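Long-range contact in lipoprotein signal peptidase (Staphylococcus aureus, PDB 6RYO), which removes signal peptides from bacterial prolipoproteins in the membrane, cutting just before the diacylglyceryl-modified cysteine as an aspartyl protease: residues V141-T146 with F156-S161. Residues are numbered along the deposited sequence; the frame is centred on the assembly and turned at random.
Sequences VDFIDT and FNIADS. With OLC ((2R)-2,3-dihydroxypropyl (9Z)-octadec-9-enoate), chain B; OLC ((2R)-2,3-dihydroxypropyl (9Z)-octadec-9-enoate), chain C.
Ile144 and Phe156 form a single antiparallel hydrogen-bonded bridge, and Phe156 O accepts from both Phe143 N (3.2 Å) and Ile144 N (2.8 Å), a classic beta bulge. Phe156 N returns a bond to Ile144 O. Ile144 CG1 lies beside the backbone N (chi1 -65°), which puts CG2 anti to it and over one face of the Phe156 ring, offset toward the rim, in a CH-pi contact 3.8 Å from the centroid. C4 of the monoolein of chain B sits over the centre of the opposite face, so the ring is sandwiched between protein and lipid. Asn157 ND2 gives a nearly straight bond (173°) to Val141 O at 2.8 Å, with the acceptor in the amide plane. The other end of this amide caps the helix that follows: Asn157 OD1 accepts from Asp160 N at 2.8 Å. Asp160 OD2 takes a bent bond from Asn157 N and completes a capping box. Phe143 CE1 packs on Asn157 CB. Asp142 OD1 comes within 3.7 Å of Asp160 OD2, and each hydrogen-bonds to a polar side chain of the bound peptide. Asn130 also binds Asp160 OD1. Bulge and capping box probably help to set side by side Asp142 and Asp160, the predicted catalytic pair of this A8 peptidase, at the inhibitor-occupied active site.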
loop_
_atom_site.group_PDB
_atom_site.type_symbol
_atom_site.label_atom_id
_atom_site.label_comp_id
_atom_site.label_asym_id
_atom_site.label_seq_id
_atom_site.Cartn_x
_atom_site.Cartn_y
_atom_site.Cartn_z
ATOM N N VAL A 141 8.693 5.936 -3.300
ATOM C CA VAL A 141 9.644 6.015 -2.194
ATOM C C VAL A 141 9.534 4.748 -1.357
ATOM O O VAL A 141 8.464 4.433 -0.826
ATOM C CB VAL A 141 9.397 7.265 -1.338
ATOM C CG1 VAL A 141 10.220 7.205 -0.050
ATOM C CG2 VAL A 141 9.733 8.512 -2.129
ATOM N N ASP A 142 10.639 4.017 -1.243
ATOM C CA ASP A 142 10.721 2.821 -0.417
ATOM C C ASP A 142 11.777 3.036 0.656
ATOM O O ASP A 142 12.902 3.446 0.348
ATOM C CB ASP A 142 11.065 1.594 -1.259
ATOM C CG ASP A 142 9.930 1.171 -2.163
ATOM O OD1 ASP A 142 8.756 1.404 -1.804
ATOM O OD2 ASP A 142 10.213 0.595 -3.234
ATOM N N PHE A 143 11.416 2.764 1.912
ATOM C CA PHE A 143 12.348 2.984 3.017
ATOM C C PHE A 143 12.397 1.871 4.054
ATOM O O PHE A 143 13.351 1.844 4.839
ATOM C CB PHE A 143 12.028 4.305 3.729
ATOM C CG PHE A 143 10.608 4.407 4.212
ATOM C CD1 PHE A 143 9.611 4.891 3.381
ATOM C CD2 PHE A 143 10.272 4.026 5.500
ATOM C CE1 PHE A 143 8.306 4.988 3.822
ATOM C CE2 PHE A 143 8.966 4.122 5.948
ATOM C CZ PHE A 143 7.983 4.603 5.107
ATOM N N ILE A 144 11.435 0.953 4.102
ATOM C CA ILE A 144 11.424 -0.082 5.133
ATOM C C ILE A 144 12.323 -1.230 4.693
ATOM O O ILE A 144 12.060 -1.888 3.681
ATOM C CB ILE A 144 9.998 -0.570 5.419
ATOM C CG1 ILE A 144 9.156 0.563 6.011
ATOM C CG2 ILE A 144 10.023 -1.758 6.362
ATOM C CD1 ILE A 144 7.736 0.160 6.345
ATOM N N ASP A 145 13.377 -1.483 5.467
ATOM C CA ASP A 145 14.397 -2.474 5.141
ATOM C C ASP A 145 14.582 -3.381 6.350
ATOM O O ASP A 145 15.177 -2.970 7.351
ATOM C CB ASP A 145 15.712 -1.792 4.760
ATOM C CG ASP A 145 16.779 -2.776 4.322
ATOM O OD1 ASP A 145 16.465 -3.972 4.141
ATOM O OD2 ASP A 145 17.942 -2.350 4.157
ATOM N N THR A 146 14.082 -4.612 6.259
ATOM C CA THR A 146 14.120 -5.549 7.372
ATOM C C THR A 146 14.747 -6.863 6.924
ATOM O O THR A 146 14.945 -7.114 5.733
ATOM C CB THR A 146 12.716 -5.811 7.942
ATOM O OG1 THR A 146 12.026 -6.750 7.109
ATOM C CG2 THR A 146 11.906 -4.518 8.015
ATOM N N PHE A 156 10.238 -1.807 1.085
ATOM C CA PHE A 156 8.849 -1.421 0.862
ATOM C C PHE A 156 8.481 -0.236 1.757
ATOM O O PHE A 156 9.337 0.358 2.419
ATOM C CB PHE A 156 7.913 -2.612 1.083
ATOM C CG PHE A 156 7.978 -3.195 2.467
ATOM C CD1 PHE A 156 8.950 -4.125 2.798
ATOM C CD2 PHE A 156 7.052 -2.830 3.431
ATOM C CE1 PHE A 156 9.006 -4.669 4.067
ATOM C CE2 PHE A 156 7.101 -3.372 4.700
ATOM C CZ PHE A 156 8.079 -4.295 5.017
ATOM N N ASN A 157 7.195 0.109 1.768
ATOM C CA ASN A 157 6.715 1.295 2.468
ATOM C C ASN A 157 5.373 0.977 3.122
ATOM O O ASN A 157 4.934 -0.176 3.167
ATOM C CB ASN A 157 6.628 2.482 1.501
ATOM C CG ASN A 157 5.870 2.147 0.228
ATOM O OD1 ASN A 157 4.873 1.427 0.254
ATOM N ND2 ASN A 157 6.350 2.663 -0.899
ATOM N N ILE A 158 4.722 2.019 3.645
ATOM C CA ILE A 158 3.441 1.844 4.322
ATOM C C ILE A 158 2.357 1.432 3.332
ATOM O O ILE A 158 1.518 0.574 3.633
ATOM C CB ILE A 158 3.062 3.130 5.079
ATOM C CG1 ILE A 158 4.149 3.491 6.094
ATOM C CG2 ILE A 158 1.725 2.964 5.770
ATOM C CD1 ILE A 158 4.315 2.470 7.199
ATOM N N ALA A 159 2.353 2.037 2.140
ATOM C CA ALA A 159 1.359 1.683 1.130
ATOM C C ALA A 159 1.448 0.208 0.757
ATOM O O ALA A 159 0.422 -0.450 0.542
ATOM C CB ALA A 159 1.531 2.561 -0.110
ATOM N N ASP A 160 2.668 -0.329 0.674
ATOM C CA ASP A 160 2.827 -1.762 0.453
ATOM C C ASP A 160 2.310 -2.564 1.643
ATOM O O ASP A 160 1.722 -3.639 1.468
ATOM C CB ASP A 160 4.294 -2.093 0.178
ATOM C CG ASP A 160 4.821 -1.417 -1.070
ATOM O OD1 ASP A 160 4.052 -1.275 -2.044
ATOM O OD2 ASP A 160 6.007 -1.022 -1.079
ATOM N N SER A 161 2.520 -2.054 2.862
ATOM C CA SER A 161 2.085 -2.772 4.058
ATOM C C SER A 161 0.567 -2.852 4.140
ATOM O O SER A 161 0.014 -3.913 4.460
ATOM C CB SER A 161 2.650 -2.094 5.303
ATOM O OG SER A 161 4.053 -1.931 5.197
HETATM C C10 OLC B . 3.891 -4.567 8.604
HETATM C C9 OLC B . 3.162 -5.211 7.718
HETATM C C11 OLC B . 5.157 -5.209 9.167
HETATM C C8 OLC B . 3.583 -6.603 7.252
HETATM C C24 OLC B . 8.985 -3.383 -2.957
HETATM C C12 OLC B . 6.179 -4.120 9.485
HETATM C C7 OLC B . 3.383 -6.732 5.745
HETATM C C13 OLC B . 7.530 -4.507 8.890
HETATM C C6 OLC B . 4.681 -6.370 5.027
HETATM C C14 OLC B . 8.638 -4.067 9.843
HETATM C C5 OLC B . 4.484 -6.556 3.527
HETATM C C4 OLC B . 5.712 -6.059 2.771
HETATM C C3 OLC B . 5.341 -5.867 1.302
HETATM C C2 OLC B . 6.583 -6.060 0.436
HETATM C C21 OLC B . 7.068 -4.982 -3.120
HETATM C C1 OLC B . 6.308 -5.543 -0.972
HETATM C C22 OLC B . 7.631 -3.650 -3.606
HETATM O O19 OLC B . 5.199 -5.502 -1.389
HETATM O O25 OLC B . 9.834 -2.777 -3.893
HETATM O O23 OLC B . 7.793 -3.690 -4.993
HETATM O O20 OLC B . 7.375 -5.109 -1.763
HETATM C C18 OLC C . 4.934 -0.341 9.453
HETATM C C10 OLC C . -3.117 -1.131 8.474
HETATM C C9 OLC C . -4.077 -1.294 9.362
HETATM C C17 OLC C . 3.866 -1.067 8.641
HETATM C C11 OLC C . -2.507 0.250 8.241
HETATM C C8 OLC C . -4.595 -0.107 10.172
HETATM C C24 OLC C . -14.766 -2.924 15.802
HETATM C C16 OLC C . 2.686 -1.383 9.554
HETATM C C12 OLC C . -1.157 0.098 7.544
HETATM C C7 OLC C . -5.307 -0.605 11.430
HETATM C C15 OLC C . 1.900 -0.098 9.799
HETATM C C13 OLC C . -0.176 -0.557 8.512
HETATM C C6 OLC C . -6.611 -1.307 11.056
HETATM C C14 OLC C . 1.114 0.258 8.540
HETATM C C5 OLC C . -7.780 -0.331 11.172
HETATM C C4 OLC C . -8.423 -0.445 12.554
HETATM C C3 OLC C . -9.815 -1.059 12.416
HETATM C C2 OLC C . -10.825 -0.216 13.195
HETATM C C21 OLC C . -13.158 -1.136 15.144
HETATM C C1 OLC C . -12.220 -0.815 13.029
HETATM C C22 OLC C . -14.569 -1.418 15.651
HETATM O O19 OLC C . -12.437 -1.574 12.146
HETATM O O25 OLC C . -16.137 -3.207 15.837
HETATM O O23 OLC C . -14.758 -0.788 16.887
HETATM O O20 OLC C . -13.242 -0.470 13.919
#